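Local coordinates for replicase polyprotein 1a (PDB 3LD1) that supplies non-structural proteins for the replication of avian infectious bronchitis virus, including nsp2, whose own molecular role is not established, at residues A[129-132]-A[133-137]; A[15-18]-A[19-23]; A[206-209]-A[210-214]. The protein carries 3 engineered substitutions. All coordinates share one frame; numbering follows the deposited sequence.

Contact 1. Residues A[129-132]-A[133-137]; sequences TEIL and WLQVA
At the C-terminal end of helix 128-134, which runs into a type I turn from Leu-134 to Ala-137, the Gln-135 side chain slants across those of Leu-132 and Ile-131. Its CB is 3.6 Å from Leu-132 O, and its CG is 3.5 Å from Ile-131 O, the acceptor of Gln-135 N at 3.0 Å. With chi1 at -68° CG stands opposite the Gln-135 carbonyl carbon, and the chain then runs out extended, carrying the amide between two aliphatic side chains. Gln-135 CD lies against Ile-131 O and Ile-131 CG2, both at 3.7 Å, and there the two amide ends part company. OE1 meets Leu-132 CD1 at 3.2 Å, a carbonyl oxygen in van der Waals touch with a methyl, whereas NE2 lies 3.6 Å from Ile-131 CG2 and gives its hydrogen bond to Ala-146 O on helix 140-162.

Two residues earlier, Thr-129 and Trp-133 extend side by side in the same direction. Thr-129 CG2 touches Trp-133 NE1 at 3.6 Å, and Trp-133 CD1 comes within 3.1 Å of Thr-129 O, the acceptor for Trp-133 N at an N-H...O angle of 144°. The next i to i+4 bond, from Leu-134 N to Glu-130 O, is straighter, at 166°. Glu-130 itself turns to Lys-97 in a salt bridge. Side chains here therefore meet by packing, the hydrogen bonds belong to the backbone, and the buried Gln-135 amide ties its nitrogen to a second helix.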
# COMPACT_ATOMS: atom_id res chain seq x y z
N THR A 129 -2.29 -16.29 12.52
CA THR A 129 -0.87 -16.45 12.24
C THR A 129 -0.65 -17.49 11.11
O THR A 129 0.25 -17.37 10.22
CB THR A 129 -0.24 -16.90 13.60
OG1 THR A 129 -0.26 -15.77 14.49
CG2 THR A 129 1.18 -17.51 13.50
N GLU A 130 -1.47 -18.52 11.13
CA GLU A 130 -1.22 -19.54 10.18
C GLU A 130 -1.68 -19.00 8.81
O GLU A 130 -1.04 -19.25 7.81
CB GLU A 130 -1.94 -20.81 10.58
CG GLU A 130 -1.31 -21.63 11.72
CD GLU A 130 -2.31 -22.66 12.26
OE1 GLU A 130 -3.55 -22.38 12.27
OE2 GLU A 130 -1.86 -23.76 12.66
N ILE A 131 -2.78 -18.25 8.80
CA ILE A 131 -3.23 -17.55 7.64
C ILE A 131 -2.15 -16.68 7.07
O ILE A 131 -1.75 -16.83 5.89
CB ILE A 131 -4.48 -16.69 7.95
CG1 ILE A 131 -5.62 -17.63 8.45
CG2 ILE A 131 -4.83 -15.88 6.72
CD1 ILE A 131 -6.94 -17.24 8.02
N LEU A 132 -1.58 -15.81 7.89
CA LEU A 132 -0.48 -15.01 7.34
C LEU A 132 0.62 -15.87 6.72
O LEU A 132 1.18 -15.46 5.76
CB LEU A 132 0.06 -13.99 8.33
CG LEU A 132 -0.45 -12.56 8.63
CD1 LEU A 132 -1.65 -11.90 7.80
CD2 LEU A 132 -0.71 -12.47 10.17
N TRP A 133 0.93 -17.05 7.21
CA TRP A 133 2.03 -17.83 6.59
C TRP A 133 1.58 -18.41 5.23
O TRP A 133 2.34 -18.43 4.22
CB TRP A 133 2.60 -18.95 7.51
CG TRP A 133 3.31 -18.52 8.87
CD1 TRP A 133 2.96 -18.94 10.11
CD2 TRP A 133 4.46 -17.64 9.07
NE1 TRP A 133 3.76 -18.37 11.07
CE2 TRP A 133 4.70 -17.60 10.47
CE3 TRP A 133 5.28 -16.88 8.22
CZ2 TRP A 133 5.72 -16.84 11.03
CZ3 TRP A 133 6.31 -16.17 8.77
CH2 TRP A 133 6.52 -16.13 10.19
N LEU A 134 0.33 -18.84 5.18
CA LEU A 134 -0.29 -19.29 3.92
C LEU A 134 -0.10 -18.20 2.84
O LEU A 134 0.24 -18.48 1.67
CB LEU A 134 -1.76 -19.68 4.10
CG LEU A 134 -1.94 -20.90 5.05
CD1 LEU A 134 -3.38 -21.26 5.28
CD2 LEU A 134 -1.17 -22.16 4.60
N GLN A 135 -0.25 -16.95 3.30
CA GLN A 135 -0.24 -15.83 2.41
C GLN A 135 1.17 -15.54 1.98
O GLN A 135 1.38 -14.71 1.10
CB GLN A 135 -0.95 -14.61 3.02
CG GLN A 135 -2.45 -14.84 3.14
CD GLN A 135 -3.08 -13.88 4.16
OE1 GLN A 135 -2.36 -13.43 5.03
NE2 GLN A 135 -4.41 -13.57 4.05
N VAL A 136 2.14 -16.25 2.54
CA VAL A 136 3.52 -16.12 2.04
C VAL A 136 4.08 -17.46 1.62
O VAL A 136 5.27 -17.57 1.37
CB VAL A 136 4.50 -15.39 3.07
CG1 VAL A 136 4.14 -13.93 3.18
CG2 VAL A 136 4.41 -16.00 4.44
N ALA A 137 3.21 -18.46 1.50
CA ALA A 137 3.64 -19.76 1.05
C ALA A 137 4.35 -19.63 -0.29
O ALA A 137 3.95 -18.82 -1.05
CB ALA A 137 2.45 -20.66 0.95

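Contact 2. Residues A[15-18]-A[19-23]; sequences LCDA and LFFYT
Phe-21 turns the face of its ring onto the carbonyl oxygen of Asp-17, while Tyr-22 presents a ring edge to the oxygen of Ala-18, so two successive carbonyls meet two aromatic rings in different ways. Over the Phe-21 face, Asp-17 O sits toward the root of the ring: it is 2.9 Å from Phe-21 CG but 4.2 Å from Phe-21 CE1. One flank of the ring, at Phe-21 CE2, lies 3.9 Å from Asp-17 CB. At Tyr-22 the approach lies in the ring plane, Ala-18 O being 3.3 Å from Tyr-22 CD2.

These rings decorate the C-terminal end of helix 13-20. Phe-21 is the first residue to leave helical backbone angles, and a type I turn from Phe-20 to Thr-23 follows. The Phe-21 N-H binds Asp-17 O, 2.8 Å from Phe-21 N, with a weak second bond to Ala-18 O. Two residues earlier, the bond from Leu-19 N to Leu-15 O has an N-H...O angle of 179°.

Phe-20 heads elsewhere: chi1 of -175° sets its CG opposite the backbone N, and the ring meets Trp-133 edge-to-face. OD2 of Asp-17 forms a salt bridge with Arg-37 and accepts the N-H of Ala-138, while OD1 takes that of Lys-139.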
# COMPACT_ATOMS: atom_id res chain seq x y z
N LEU A 15 7.34 -28.32 -0.25
CA LEU A 15 8.09 -29.12 0.69
C LEU A 15 8.77 -28.04 1.45
O LEU A 15 8.76 -28.00 2.72
CB LEU A 15 9.11 -30.02 -0.01
CG LEU A 15 10.04 -30.73 0.99
CD1 LEU A 15 9.23 -31.73 1.86
CD2 LEU A 15 11.21 -31.48 0.31
N CYS A 16 9.27 -27.09 0.67
CA CYS A 16 9.80 -25.93 1.26
C CYS A 16 8.81 -25.28 2.25
O CYS A 16 9.17 -24.87 3.36
CB CYS A 16 10.20 -24.91 0.19
SG CYS A 16 11.19 -23.77 1.21
N ASP A 17 7.57 -25.20 1.84
CA ASP A 17 6.52 -24.68 2.70
C ASP A 17 6.33 -25.53 3.96
O ASP A 17 6.18 -24.98 5.10
CB ASP A 17 5.15 -24.66 1.94
CG ASP A 17 4.98 -23.45 1.02
OD1 ASP A 17 4.10 -23.52 0.15
OD2 ASP A 17 5.68 -22.42 1.20
N ALA A 18 6.30 -26.85 3.78
CA ALA A 18 6.06 -27.66 4.98
C ALA A 18 7.23 -27.49 5.93
O ALA A 18 7.01 -27.37 7.12
CB ALA A 18 5.86 -29.08 4.68
N LEU A 19 8.46 -27.53 5.40
CA LEU A 19 9.66 -27.31 6.25
C LEU A 19 9.46 -25.97 6.94
O LEU A 19 9.28 -25.92 8.13
CB LEU A 19 10.92 -27.27 5.41
CG LEU A 19 12.24 -26.84 6.08
CD1 LEU A 19 12.56 -27.70 7.31
CD2 LEU A 19 13.38 -26.89 5.03
N PHE A 20 9.41 -24.87 6.19
CA PHE A 20 9.24 -23.57 6.84
C PHE A 20 8.09 -23.49 7.89
O PHE A 20 8.15 -22.76 8.88
CB PHE A 20 9.06 -22.41 5.82
CG PHE A 20 9.01 -21.02 6.48
CD1 PHE A 20 10.17 -20.43 7.00
CD2 PHE A 20 7.78 -20.33 6.61
CE1 PHE A 20 10.09 -19.15 7.62
CE2 PHE A 20 7.69 -19.05 7.18
CZ PHE A 20 8.82 -18.45 7.72
N PHE A 21 7.02 -24.23 7.67
CA PHE A 21 5.90 -24.09 8.57
C PHE A 21 6.07 -24.71 9.96
O PHE A 21 5.10 -24.80 10.74
CB PHE A 21 4.70 -24.68 7.87
CG PHE A 21 4.15 -23.79 6.83
CD1 PHE A 21 4.44 -22.41 6.85
CD2 PHE A 21 3.27 -24.30 5.84
CE1 PHE A 21 3.89 -21.57 5.86
CE2 PHE A 21 2.74 -23.46 4.83
CZ PHE A 21 3.05 -22.12 4.84
N TYR A 22 7.29 -25.15 10.28
CA TYR A 22 7.61 -25.57 11.65
C TYR A 22 7.99 -24.38 12.49
O TYR A 22 8.15 -24.53 13.70
CB TYR A 22 8.78 -26.54 11.66
CG TYR A 22 8.38 -27.95 11.40
CD1 TYR A 22 8.42 -28.92 12.45
CD2 TYR A 22 7.99 -28.37 10.09
CE1 TYR A 22 8.02 -30.30 12.20
CE2 TYR A 22 7.61 -29.72 9.84
CZ TYR A 22 7.62 -30.65 10.93
OH TYR A 22 7.26 -31.91 10.75
N THR A 23 8.14 -23.21 11.85
CA THR A 23 8.65 -22.00 12.48
C THR A 23 7.84 -21.64 13.74
O THR A 23 6.62 -21.95 13.83
CB THR A 23 8.62 -20.80 11.53
OG1 THR A 23 9.37 -19.72 12.12
CG2 THR A 23 7.18 -20.35 11.26

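Contact 3. Residues A[206-209]-A[210-214]; sequences AKCA and KSITV
The C-terminal exit of helix 194-207 is where this contact lies, as the chain bends through a loop on its way to strand 214-217. Cys-208 is the first residue to abandon helical angles, and Ile-212 folds its tip back onto it. The evidence is a single methyl: Ile-212 CD1 is 3.6 Å from Cys-208 CB, 4.0 Å from Cys-208 SG and 3.4 Å from Cys-208 O. It thus meets the base of the cysteine side chain more closely than the sulfur, which a chi1 of 68° sets between the Cys-208 backbone N and carbonyl carbon, and it also lies against the carbonyl.

No hydrogen bond joins 206-209 to 210-214. Within the first of them, an i to i+3 bond from Ala-209 N to Ala-206 O, 3.1 Å long, closes the turn that leaves the helix. Lys-210 leads away, its chain bent at chi2 (100°), and its NZ forms a salt bridge with Asp-29. Beyond the bend, Ile-212 also packs on Ala-161 of helix 140-162. Backbone bonds of Thr-213 with Arg-224, and packing of Val-214 on strand 220-223, are consistent with the helix-loop-strand link opening into a beta hairpin.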
# COMPACT_ATOMS: atom_id res chain seq x y z
N ALA A 206 2.97 -6.57 1.47
CA ALA A 206 3.92 -6.21 2.50
C ALA A 206 3.98 -4.70 2.53
O ALA A 206 3.95 -4.10 3.60
CB ALA A 206 5.34 -6.79 2.18
N LYS A 207 3.99 -4.06 1.36
CA LYS A 207 4.31 -2.64 1.38
C LYS A 207 3.22 -1.92 2.08
O LYS A 207 3.44 -0.87 2.67
CB LYS A 207 4.63 -2.02 0.03
CG LYS A 207 5.18 -0.58 0.15
CD LYS A 207 5.72 0.03 -1.16
CE LYS A 207 6.09 1.53 -1.05
NZ LYS A 207 6.25 2.13 -2.43
N CYS A 208 2.05 -2.52 2.10
CA CYS A 208 1.01 -1.81 2.69
C CYS A 208 0.32 -2.53 3.80
O CYS A 208 -0.75 -2.11 4.25
CB CYS A 208 0.10 -1.27 1.63
SG CYS A 208 -0.81 -2.45 0.78
N ALA A 209 0.97 -3.59 4.28
CA ALA A 209 0.47 -4.26 5.46
C ALA A 209 0.19 -3.24 6.55
O ALA A 209 -0.88 -3.29 7.19
CB ALA A 209 1.49 -5.26 5.96
N LYS A 210 1.16 -2.31 6.74
CA LYS A 210 1.29 -1.54 7.98
C LYS A 210 0.28 -0.37 8.07
O LYS A 210 -0.46 -0.26 9.02
CB LYS A 210 2.73 -0.99 8.13
CG LYS A 210 3.41 -1.28 9.48
CD LYS A 210 4.38 -2.48 9.37
CE LYS A 210 4.95 -2.92 10.76
NZ LYS A 210 5.35 -4.41 10.87
N SER A 211 0.23 0.50 7.06
CA SER A 211 -0.70 1.65 7.06
C SER A 211 -1.02 1.94 5.63
O SER A 211 -0.30 1.52 4.72
CB SER A 211 0.04 2.85 7.61
OG SER A 211 1.33 2.83 6.98
N ILE A 212 -2.10 2.69 5.42
CA ILE A 212 -2.37 3.25 4.09
C ILE A 212 -2.44 4.76 4.28
O ILE A 212 -3.25 5.23 5.09
CB ILE A 212 -3.67 2.59 3.44
CG1 ILE A 212 -3.30 1.50 2.43
CG2 ILE A 212 -4.61 3.60 2.77
CD1 ILE A 212 -2.80 0.25 3.03
N THR A 213 -1.56 5.50 3.57
CA THR A 213 -1.47 6.97 3.65
C THR A 213 -1.84 7.57 2.35
O THR A 213 -1.10 7.40 1.36
CB THR A 213 -0.00 7.46 3.84
OG1 THR A 213 0.69 6.52 4.61
CG2 THR A 213 0.07 8.84 4.55
N VAL A 214 -2.94 8.30 2.34
CA VAL A 214 -3.35 9.11 1.19
C VAL A 214 -2.73 10.53 1.20
O VAL A 214 -2.74 11.22 2.23
CB VAL A 214 -4.87 9.15 1.17
CG1 VAL A 214 -5.38 10.16 0.19
CG2 VAL A 214 -5.41 7.74 0.77

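In the fold
Contacts 1 and 2 are buried and touch each other, whereas contact 3 is a surface contact about 18 Å from contact 1, centre to centre, yet much nearer the middle of the elongated chain. The first two both hold the end of a short helix, and Trp-133 of contact 1 packs against contact 2: its CB is 3.4 Å from Phe-21 CE1. Their chemistry combines i to i+4 backbone bonds with aromatic and aliphatic packing, and polar side chains reach neighbouring helices or loops. Contact 3 also follows a helix end but has no hydrogen bond across it, relying on one small apolar touch. Helix 30-46 touches side chains of all three, and helix 140-162 meets 129-137 and 206-214.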